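Local structure of periplasmic binding protein (Veillonella parvula, 4MO9) at residues K308-H314 with W364-N369; D258-I262 with Y329-F334; E205-P211 with A291-R296. The protein probably binds an iron-siderophore or related metal complex as the extracytoplasmic solute-binding component of an ABC-type uptake system. All blocks are in the same frame, centred on the assembly; numbering follows the deposited sequence.

Interaction 1. Residues K308-H314 with W364-N369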
loop_
_atom_site.group_PDB
_atom_site.type_symbol
_atom_site.label_atom_id
_atom_site.label_comp_id
_atom_site.label_asym_id
_atom_site.label_seq_id
_atom_site.Cartn_x
_atom_site.Cartn_y
_atom_site.Cartn_z
ATOM N N LYS A 308 20.393 7.244 -16.604
ATOM C CA LYS A 308 19.626 7.852 -15.525
ATOM C C LYS A 308 18.195 7.322 -15.566
ATOM O O LYS A 308 17.237 8.093 -15.645
ATOM C CB LYS A 308 19.651 9.384 -15.622
ATOM C CG LYS A 308 21.072 9.995 -15.599
ATOM C CD LYS A 308 21.724 9.857 -14.222
ATOM C CE LYS A 308 23.102 10.519 -14.171
ATOM N NZ LYS A 308 23.608 10.634 -12.769
ATOM N N GLN A 309 18.061 6.000 -15.547
ATOM C CA GLN A 309 16.747 5.376 -15.492
ATOM C C GLN A 309 16.610 4.591 -14.193
ATOM O O GLN A 309 16.123 3.453 -14.183
ATOM C CB GLN A 309 16.516 4.478 -16.711
ATOM C CG GLN A 309 16.455 5.249 -18.027
ATOM C CD GLN A 309 15.239 6.154 -18.110
ATOM O OE1 GLN A 309 14.170 5.824 -17.600
ATOM N NE2 GLN A 309 15.400 7.303 -18.756
ATOM N N VAL A 310 17.045 5.227 -13.102
ATOM C CA VAL A 310 16.952 4.664 -11.756
ATOM C C VAL A 310 15.941 5.470 -10.941
ATOM O O VAL A 310 16.086 6.697 -10.788
ATOM C CB VAL A 310 18.315 4.672 -11.037
ATOM C CG1 VAL A 310 18.178 4.101 -9.631
ATOM C CG2 VAL A 310 19.327 3.875 -11.833
ATOM N N TYR A 311 14.934 4.768 -10.421
ATOM C CA TYR A 311 13.790 5.379 -9.752
ATOM C C TYR A 311 13.554 4.736 -8.395
ATOM O O TYR A 311 14.181 3.733 -8.060
ATOM C CB TYR A 311 12.526 5.184 -10.599
ATOM C CG TYR A 311 12.620 5.810 -11.963
ATOM C CD1 TYR A 311 13.251 5.151 -13.013
ATOM C CD2 TYR A 311 12.097 7.066 -12.199
ATOM C CE1 TYR A 311 13.360 5.735 -14.269
ATOM C CE2 TYR A 311 12.196 7.659 -13.454
ATOM C CZ TYR A 311 12.831 6.989 -14.479
ATOM O OH TYR A 311 12.919 7.566 -15.720
ATOM N N SER A 312 12.631 5.308 -7.623
ATOM C CA SER A 312 12.257 4.745 -6.330
ATOM C C SER A 312 10.837 5.176 -5.988
ATOM O O SER A 312 10.478 6.335 -6.198
ATOM C CB SER A 312 13.235 5.228 -5.244
ATOM O OG SER A 312 12.848 4.723 -3.967
ATOM N N ALA A 313 10.024 4.238 -5.500
ATOM C CA ALA A 313 8.682 4.540 -5.024
ATOM C C ALA A 313 8.538 3.932 -3.636
ATOM O O ALA A 313 9.246 2.979 -3.305
ATOM C CB ALA A 313 7.636 3.965 -5.967
ATOM N N HIS A 314 7.639 4.480 -2.823
ATOM C CA HIS A 314 7.472 4.040 -1.439
ATOM C C HIS A 314 6.778 2.672 -1.366
ATOM O O HIS A 314 5.668 2.500 -1.891
ATOM C CB HIS A 314 6.664 5.086 -0.648
ATOM C CG HIS A 314 6.711 4.896 0.839
ATOM N ND1 HIS A 314 6.122 3.822 1.468
ATOM C CD2 HIS A 314 7.284 5.638 1.819
ATOM C CE1 HIS A 314 6.329 3.906 2.771
ATOM N NE2 HIS A 314 7.029 5.001 3.011
ATOM N N TRP A 364 7.965 10.492 -1.473
ATOM C CA TRP A 364 7.280 9.231 -1.769
ATOM C C TRP A 364 7.693 8.643 -3.108
ATOM O O TRP A 364 7.450 7.465 -3.379
ATOM C CB TRP A 364 5.756 9.452 -1.713
ATOM C CG TRP A 364 5.359 9.993 -0.389
ATOM C CD1 TRP A 364 5.319 11.311 -0.011
ATOM C CD2 TRP A 364 5.003 9.228 0.771
ATOM N NE1 TRP A 364 4.935 11.409 1.315
ATOM C CE2 TRP A 364 4.741 10.145 1.816
ATOM C CE3 TRP A 364 4.874 7.861 1.028
ATOM C CZ2 TRP A 364 4.351 9.729 3.096
ATOM C CZ3 TRP A 364 4.492 7.451 2.296
ATOM C CH2 TRP A 364 4.237 8.380 3.315
ATOM N N PHE A 365 8.325 9.474 -3.932
ATOM C CA PHE A 365 8.776 9.067 -5.256
ATOM C C PHE A 365 10.100 9.752 -5.526
ATOM O O PHE A 365 10.388 10.812 -4.951
ATOM C CB PHE A 365 7.763 9.479 -6.323
ATOM C CG PHE A 365 6.397 8.865 -6.135
ATOM C CD1 PHE A 365 6.192 7.506 -6.371
ATOM C CD2 PHE A 365 5.319 9.645 -5.732
ATOM C CE1 PHE A 365 4.932 6.934 -6.200
ATOM C CE2 PHE A 365 4.053 9.080 -5.569
ATOM C CZ PHE A 365 3.864 7.726 -5.805
HETATM N N MSE A 366 10.909 9.170 -6.402
HETATM C CA MSE A 366 12.249 9.703 -6.585
HETATM C C MSE A 366 12.875 9.248 -7.881
HETATM O O MSE A 366 12.774 8.079 -8.257
HETATM C CB MSE A 366 13.141 9.300 -5.412
HETATM C CG MSE A 366 14.609 9.318 -5.737
HETATM SE SE MSE A 366 15.533 10.457 -4.502
HETATM C CE MSE A 366 14.596 12.115 -4.956
ATOM N N HIS A 367 13.527 10.191 -8.555
ATOM C CA HIS A 367 14.277 9.908 -9.759
ATOM C C HIS A 367 15.711 10.305 -9.457
ATOM O O HIS A 367 15.977 11.452 -9.096
ATOM C CB HIS A 367 13.723 10.735 -10.913
ATOM C CG HIS A 367 14.385 10.460 -12.224
ATOM N ND1 HIS A 367 14.974 9.249 -12.514
ATOM C CD2 HIS A 367 14.568 11.241 -13.313
ATOM C CE1 HIS A 367 15.481 9.293 -13.734
ATOM N NE2 HIS A 367 15.248 10.487 -14.241
HETATM N N MSE A 368 16.636 9.357 -9.572
HETATM C CA MSE A 368 18.017 9.636 -9.221
HETATM C C MSE A 368 18.616 10.638 -10.198
HETATM O O MSE A 368 18.429 10.524 -11.413
HETATM C CB MSE A 368 18.839 8.349 -9.220
HETATM C CG MSE A 368 20.304 8.549 -8.852
HETATM SE SE MSE A 368 21.287 6.935 -9.254
HETATM C CE MSE A 368 21.412 7.185 -11.199
ATOM N N ASN A 369 19.327 11.622 -9.660
ATOM C CA ASN A 369 20.004 12.610 -10.483
ATOM C C ASN A 369 21.184 11.993 -11.211
ATOM O O ASN A 369 21.955 11.248 -10.610
ATOM C CB ASN A 369 20.492 13.768 -9.620
ATOM C CG ASN A 369 19.361 14.545 -9.003
ATOM O OD1 ASN A 369 18.277 14.651 -9.579
ATOM N ND2 ASN A 369 19.601 15.095 -7.819
#
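The rings of Tyr311 and His367 overlap face to face in an offset stack, planes 8° apart and centroids 4.3 Å from each other, with His367 ND1 over the rim of the tyrosine face, nearest CE2. The imidazole gets there with CG anti to its own backbone N (chi1 -177°), a turn that also brings ND1 to the backbone: ND1 donates to Val310 O at 3.3 Å, from above the carbonyl plane. Val310 O also receives Met368 N in a nearly straight bond of 3.0 Å, and two donors thus grip this oxygen. Beside it the methyl CE of selenomethionine Met368 packs on Val310 CG2. Farther along, His314 and Trp364 run alongside each other, pointing the same way; the indole corner CZ3 sits over the rim of the imidazole face, 3.4 Å from His314 CD2, with planes inclined by 36°. At the other end Lys308 NZ reaches Asn369 O at 2.8 Å, in the carbonyl plane.

These contacts rest on antiparallel pairing of strands 310-313 and 365-367. Ser312 and Met366 form the hydrogen-bonded pair, with Ser312 N to Met366 O at 2.8 Å and a weak return bond, flanked by the non-hydrogen-bonded pairs Tyr311-His367 and Ala313-Phe365. Tyr311 OH donates to Gln309 OE1, which lies in the ring plane at its edge. Strand 365-367 is the antiparallel edge of a mixed sheet, and strand 310-313 joins it to strand 259-263. Helix 324-334 covers the Tyr311 and Ala313 face, where Tyr329 stacks on Phe365, while Met366 packs against helix 282-295 on the other.

Interaction 2. Residues D258-I262 with Y329-F334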
loop_
_atom_site.group_PDB
_atom_site.type_symbol
_atom_site.label_atom_id
_atom_site.label_comp_id
_atom_site.label_asym_id
_atom_site.label_seq_id
_atom_site.Cartn_x
_atom_site.Cartn_y
_atom_site.Cartn_z
ATOM N N ASP A 258 16.354 -1.849 -18.929
ATOM C CA ASP A 258 16.140 -0.456 -19.328
ATOM C C ASP A 258 15.956 0.452 -18.111
ATOM O O ASP A 258 16.403 1.601 -18.106
ATOM C CB ASP A 258 14.899 -0.335 -20.221
ATOM C CG ASP A 258 15.079 -0.996 -21.586
ATOM O OD1 ASP A 258 16.174 -0.879 -22.181
ATOM O OD2 ASP A 258 14.110 -1.628 -22.063
ATOM N N ILE A 259 15.290 -0.076 -17.085
ATOM C CA ILE A 259 14.886 0.713 -15.925
ATOM C C ILE A 259 15.157 -0.085 -14.640
ATOM O O ILE A 259 15.026 -1.310 -14.626
ATOM C CB ILE A 259 13.375 1.090 -16.041
ATOM C CG1 ILE A 259 13.156 2.024 -17.241
ATOM C CG2 ILE A 259 12.832 1.720 -14.752
ATOM C CD1 ILE A 259 11.689 2.225 -17.612
ATOM N N ILE A 260 15.584 0.606 -13.583
ATOM C CA ILE A 260 15.746 0.000 -12.258
ATOM C C ILE A 260 14.881 0.817 -11.303
ATOM O O ILE A 260 14.887 2.054 -11.361
ATOM C CB ILE A 260 17.223 0.058 -11.776
ATOM C CG1 ILE A 260 18.108 -0.920 -12.560
ATOM C CG2 ILE A 260 17.322 -0.255 -10.279
ATOM C CD1 ILE A 260 19.634 -0.763 -12.267
HETATM N N MSE A 261 14.122 0.147 -10.442
HETATM C CA MSE A 261 13.374 0.858 -9.413
HETATM C C MSE A 261 13.624 0.192 -8.067
HETATM O O MSE A 261 13.373 -1.015 -7.913
HETATM C CB MSE A 261 11.879 0.881 -9.744
HETATM C CG MSE A 261 11.105 1.895 -8.911
HETATM SE SE MSE A 261 9.193 1.907 -9.317
HETATM C CE MSE A 261 9.389 2.117 -11.256
ATOM N N ILE A 262 14.155 0.966 -7.117
ATOM C CA ILE A 262 14.452 0.472 -5.772
ATOM C C ILE A 262 13.416 1.009 -4.788
ATOM O O ILE A 262 13.310 2.224 -4.619
ATOM C CB ILE A 262 15.841 0.945 -5.288
ATOM C CG1 ILE A 262 16.928 0.622 -6.321
ATOM C CG2 ILE A 262 16.166 0.336 -3.921
ATOM C CD1 ILE A 262 17.165 -0.864 -6.530
ATOM N N TYR A 329 2.510 6.418 -11.186
ATOM C CA TYR A 329 3.979 6.520 -11.140
ATOM C C TYR A 329 4.650 5.480 -12.023
ATOM O O TYR A 329 5.620 5.778 -12.720
ATOM C CB TYR A 329 4.486 6.361 -9.706
ATOM C CG TYR A 329 5.972 6.607 -9.581
ATOM C CD1 TYR A 329 6.859 5.569 -9.315
ATOM C CD2 TYR A 329 6.490 7.885 -9.741
ATOM C CE1 TYR A 329 8.229 5.806 -9.199
ATOM C CE2 TYR A 329 7.857 8.133 -9.630
ATOM C CZ TYR A 329 8.718 7.092 -9.361
ATOM O OH TYR A 329 10.075 7.349 -9.253
ATOM N N LEU A 330 4.142 4.252 -11.996
ATOM C CA LEU A 330 4.757 3.193 -12.794
ATOM C C LEU A 330 4.557 3.465 -14.283
ATOM O O LEU A 330 5.500 3.374 -15.060
ATOM C CB LEU A 330 4.189 1.825 -12.417
ATOM C CG LEU A 330 4.585 1.276 -11.050
ATOM C CD1 LEU A 330 3.716 0.069 -10.712
ATOM C CD2 LEU A 330 6.067 0.899 -11.030
ATOM N N ALA A 331 3.337 3.818 -14.678
ATOM C CA ALA A 331 3.039 4.059 -16.096
ATOM C C ALA A 331 3.782 5.269 -16.648
ATOM O O ALA A 331 4.306 5.246 -17.779
ATOM C CB ALA A 331 1.539 4.221 -16.295
ATOM N N LYS A 332 3.834 6.332 -15.852
ATOM C CA LYS A 332 4.568 7.542 -16.235
ATOM C C LYS A 332 6.082 7.298 -16.292
ATOM O O LYS A 332 6.786 7.901 -17.116
ATOM C CB LYS A 332 4.229 8.694 -15.275
ATOM C CG LYS A 332 4.913 10.029 -15.562
ATOM C CD LYS A 332 4.444 11.075 -14.539
ATOM C CE LYS A 332 4.940 12.480 -14.850
ATOM N NZ LYS A 332 4.191 13.144 -15.955
ATOM N N THR A 333 6.587 6.406 -15.437
ATOM C CA THR A 333 8.027 6.090 -15.431
ATOM C C THR A 333 8.387 5.284 -16.674
ATOM O O THR A 333 9.391 5.557 -17.350
ATOM C CB THR A 333 8.409 5.287 -14.168
ATOM O OG1 THR A 333 8.228 6.113 -13.007
ATOM C CG2 THR A 333 9.863 4.798 -14.226
ATOM N N PHE A 334 7.554 4.291 -16.978
ATOM C CA PHE A 334 7.767 3.440 -18.142
ATOM C C PHE A 334 7.497 4.166 -19.459
ATOM O O PHE A 334 8.177 3.912 -20.447
ATOM C CB PHE A 334 6.906 2.177 -18.052
ATOM C CG PHE A 334 7.119 1.388 -16.786
ATOM C CD1 PHE A 334 8.362 1.360 -16.180
ATOM C CD2 PHE A 334 6.067 0.685 -16.194
ATOM C CE1 PHE A 334 8.567 0.646 -15.009
ATOM C CE2 PHE A 334 6.267 -0.031 -15.019
ATOM C CZ PHE A 334 7.530 -0.048 -14.428
#
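Selenomethionine Met261 reaches from strand 259-263 to the side chains of helix 324-334 and crosses Leu330 at about a right angle, its methyl CE 3.5 Å from Leu330 CD2. Its chain runs straight to SE, with CG anti to the backbone N (chi1 -165°), and bends only at the last torsion, which lays CE between Leu330, Thr333 CG2 and Phe334 CE1. The side chains of Met261 and Tyr329 slide past each other in opposite directions, and SE meets the ring at its edge, 4.0 Å from its CE1, a Met-aromatic contact. Two residues earlier on the same face, Ile259 crosses Phe334 obliquely and puts CD1 at the ring edge, 3.7 Å from Phe334 CD1.

Thr333 turns its methyl to Met261 and its hydroxyl back to the preceding turn, where OG1 donates to Tyr329 O at 2.6 Å. That carbonyl also takes Thr333 N, from the opposite face of its plane.

No hydrogen bond crosses between strand and helix: this is helix-on-sheet packing in the alpha/beta lobe of a solute-binding protein. Helix 324-334 packs on one face of the sheet, roughly antiparallel to strand 259-263, and also touches Tyr311 of strand 310-313, Val202 of strand 201-206 and helix 224-230.

Interaction 3. Residues E205-P211 with A291-R296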
loop_
_atom_site.group_PDB
_atom_site.type_symbol
_atom_site.label_atom_id
_atom_site.label_comp_id
_atom_site.label_asym_id
_atom_site.label_seq_id
_atom_site.Cartn_x
_atom_site.Cartn_y
_atom_site.Cartn_z
ATOM N N GLU A 205 13.330 -3.910 -6.975
ATOM C CA GLU A 205 13.906 -4.417 -5.731
ATOM C C GLU A 205 13.423 -3.599 -4.543
ATOM O O GLU A 205 13.379 -2.363 -4.618
ATOM C CB GLU A 205 15.445 -4.416 -5.774
ATOM C CG GLU A 205 16.082 -5.066 -4.529
ATOM C CD GLU A 205 17.594 -4.861 -4.428
ATOM O OE1 GLU A 205 18.298 -4.945 -5.466
ATOM O OE2 GLU A 205 18.096 -4.637 -3.297
ATOM N N VAL A 206 13.040 -4.290 -3.466
ATOM C CA VAL A 206 12.776 -3.625 -2.191
ATOM C C VAL A 206 14.135 -3.274 -1.589
ATOM O O VAL A 206 14.949 -4.171 -1.305
ATOM C CB VAL A 206 11.995 -4.527 -1.217
ATOM C CG1 VAL A 206 11.511 -3.712 -0.015
ATOM C CG2 VAL A 206 10.796 -5.142 -1.929
ATOM N N GLY A 207 14.402 -1.981 -1.408
ATOM C CA GLY A 207 15.720 -1.564 -0.955
ATOM C C GLY A 207 15.906 -1.570 0.552
ATOM O O GLY A 207 16.534 -0.662 1.105
HETATM N N MSE A 208 15.385 -2.604 1.214
HETATM C CA MSE A 208 15.368 -2.672 2.674
HETATM C C MSE A 208 16.725 -3.005 3.276
HETATM O O MSE A 208 16.999 -2.676 4.437
HETATM C CB MSE A 208 14.340 -3.707 3.133
HETATM C CG MSE A 208 14.313 -3.943 4.640
HETATM SE SE MSE A 208 12.888 -5.178 5.134
HETATM C CE MSE A 208 13.511 -6.741 4.159
ATOM N N ASN A 209 17.577 -3.656 2.489
ATOM C CA ASN A 209 18.859 -4.115 3.002
ATOM C C ASN A 209 20.037 -3.242 2.576
ATOM O O ASN A 209 21.181 -3.545 2.903
ATOM C CB ASN A 209 19.095 -5.576 2.604
ATOM C CG ASN A 209 18.095 -6.522 3.241
ATOM O OD1 ASN A 209 17.671 -6.317 4.378
ATOM N ND2 ASN A 209 17.708 -7.561 2.507
ATOM N N GLY A 210 19.756 -2.161 1.848
ATOM C CA GLY A 210 20.807 -1.262 1.395
ATOM C C GLY A 210 21.606 -1.840 0.236
ATOM O O GLY A 210 21.342 -2.966 -0.202
ATOM N N PRO A 211 22.593 -1.075 -0.267
ATOM C CA PRO A 211 23.398 -1.503 -1.421
ATOM C C PRO A 211 24.143 -2.831 -1.208
ATOM O O PRO A 211 24.334 -3.580 -2.165
ATOM C CB PRO A 211 24.405 -0.354 -1.586
ATOM C CG PRO A 211 23.728 0.837 -0.963
ATOM C CD PRO A 211 22.965 0.273 0.204
ATOM N N ALA A 291 23.823 5.518 -3.840
ATOM C CA ALA A 291 24.732 4.544 -3.238
ATOM C C ALA A 291 24.512 3.117 -3.754
ATOM O O ALA A 291 25.473 2.346 -3.867
ATOM C CB ALA A 291 24.646 4.590 -1.714
ATOM N N PHE A 292 23.257 2.767 -4.046
ATOM C CA PHE A 292 22.949 1.484 -4.676
ATOM C C PHE A 292 23.741 1.294 -5.969
ATOM O O PHE A 292 24.273 0.215 -6.225
ATOM C CB PHE A 292 21.452 1.365 -4.965
ATOM C CG PHE A 292 20.633 0.953 -3.773
ATOM C CD1 PHE A 292 20.235 1.893 -2.828
ATOM C CD2 PHE A 292 20.267 -0.376 -3.592
ATOM C CE1 PHE A 292 19.489 1.519 -1.725
ATOM C CE2 PHE A 292 19.513 -0.760 -2.488
ATOM C CZ PHE A 292 19.125 0.190 -1.552
ATOM N N THR A 293 23.837 2.354 -6.770
ATOM C CA THR A 293 24.503 2.291 -8.080
ATOM C C THR A 293 26.031 2.390 -8.004
ATOM O O THR A 293 26.746 1.959 -8.924
ATOM C CB THR A 293 23.939 3.383 -9.027
ATOM O OG1 THR A 293 24.347 4.683 -8.577
ATOM C CG2 THR A 293 22.427 3.330 -9.040
ATOM N N THR A 294 26.539 2.950 -6.907
ATOM C CA THR A 294 27.986 3.130 -6.758
ATOM C C THR A 294 28.661 2.031 -5.929
ATOM O O THR A 294 29.850 1.768 -6.099
ATOM C CB THR A 294 28.348 4.531 -6.176
ATOM O OG1 THR A 294 27.833 4.662 -4.844
ATOM C CG2 THR A 294 27.774 5.642 -7.049
ATOM N N GLU A 295 27.914 1.399 -5.027
ATOM C CA GLU A 295 28.506 0.397 -4.141
ATOM C C GLU A 295 28.418 -1.021 -4.722
ATOM O O GLU A 295 29.152 -1.920 -4.295
ATOM C CB GLU A 295 27.892 0.451 -2.728
ATOM C CG GLU A 295 28.016 1.803 -1.994
ATOM C CD GLU A 295 29.456 2.296 -1.865
ATOM O OE1 GLU A 295 30.109 2.008 -0.833
ATOM O OE2 GLU A 295 29.939 2.986 -2.795
ATOM N N ARG A 296 27.552 -1.214 -5.713
ATOM C CA ARG A 296 27.314 -2.543 -6.278
ATOM C C ARG A 296 28.169 -2.833 -7.508
ATOM O O ARG A 296 28.209 -2.039 -8.452
ATOM C CB ARG A 296 25.823 -2.746 -6.587
ATOM C CG ARG A 296 24.981 -2.930 -5.339
ATOM C CD ARG A 296 23.511 -3.176 -5.654
ATOM N NE ARG A 296 22.763 -3.475 -4.431
ATOM C CZ ARG A 296 21.465 -3.754 -4.392
ATOM N NH1 ARG A 296 20.752 -3.769 -5.511
ATOM N NH2 ARG A 296 20.871 -4.007 -3.229
#
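A buried salt bridge joins the end of strand 201-206 to the C-terminal end of helix 282-295, on one side of the mixed sheet in this solute-binding fold. Arg296 grips Glu205 end-on: NH1 meets OE1 at 2.7 Å, and NH2 meets the syn lone pair of OE2 at 2.8 Å in a nearly straight bond. Carboxylate and guanidinium are almost coplanar, 16° apart. The third nitrogen, Arg296 NE, donates to Pro211 O at 2.8 Å, while NH2 has a second acceptor in Gly210 O at 3.2 Å, so the guanidinium links the strand to the turn that follows it. With an alanine at Arg296, the buried Glu205 carboxylate would probably lose its countercharge, and the Gly210 and Pro211 carbonyls these donors. Tyr203 and Gly215 also bond to that carboxylate, and Phe214 makes a cation-pi contact with Arg296.

Phe292 turns its ring edge to the face of the guanidinium, CD2 3.6 Å above its centre. Gly207 lies by the same ring, and a side chain there would point at it with little room. Over the ring runs Pro211, whose CG makes a CH-pi contact 4.2 Å from the Phe292 centroid and also touches Ala291 CB at 3.9 Å.

All three contacts belong to the lobe built on the mixed sheet, whose order is 234-235, 201-206, 259-263, 310-313 and 365-367. Interaction 1 pairs its last two strands, interaction 2 sets helix 324-334 against strand 259-263, and interaction 3 ties the end of strand 201-206 to helix 282-295. Centres of interactions 1 and 2 are about 8 Å apart, those of 1 and 3 about 13 Å, and those of 2 and 3 about 16 Å. Along the chain interaction 3 closes before interaction 1 opens, whereas interaction 2 crosses both. Ile262 accepts Ser312 OG at its carbonyl and packs on Phe292, while Ile259 and Met261 face helix 324-334, so the two helices cover opposite faces of the strand.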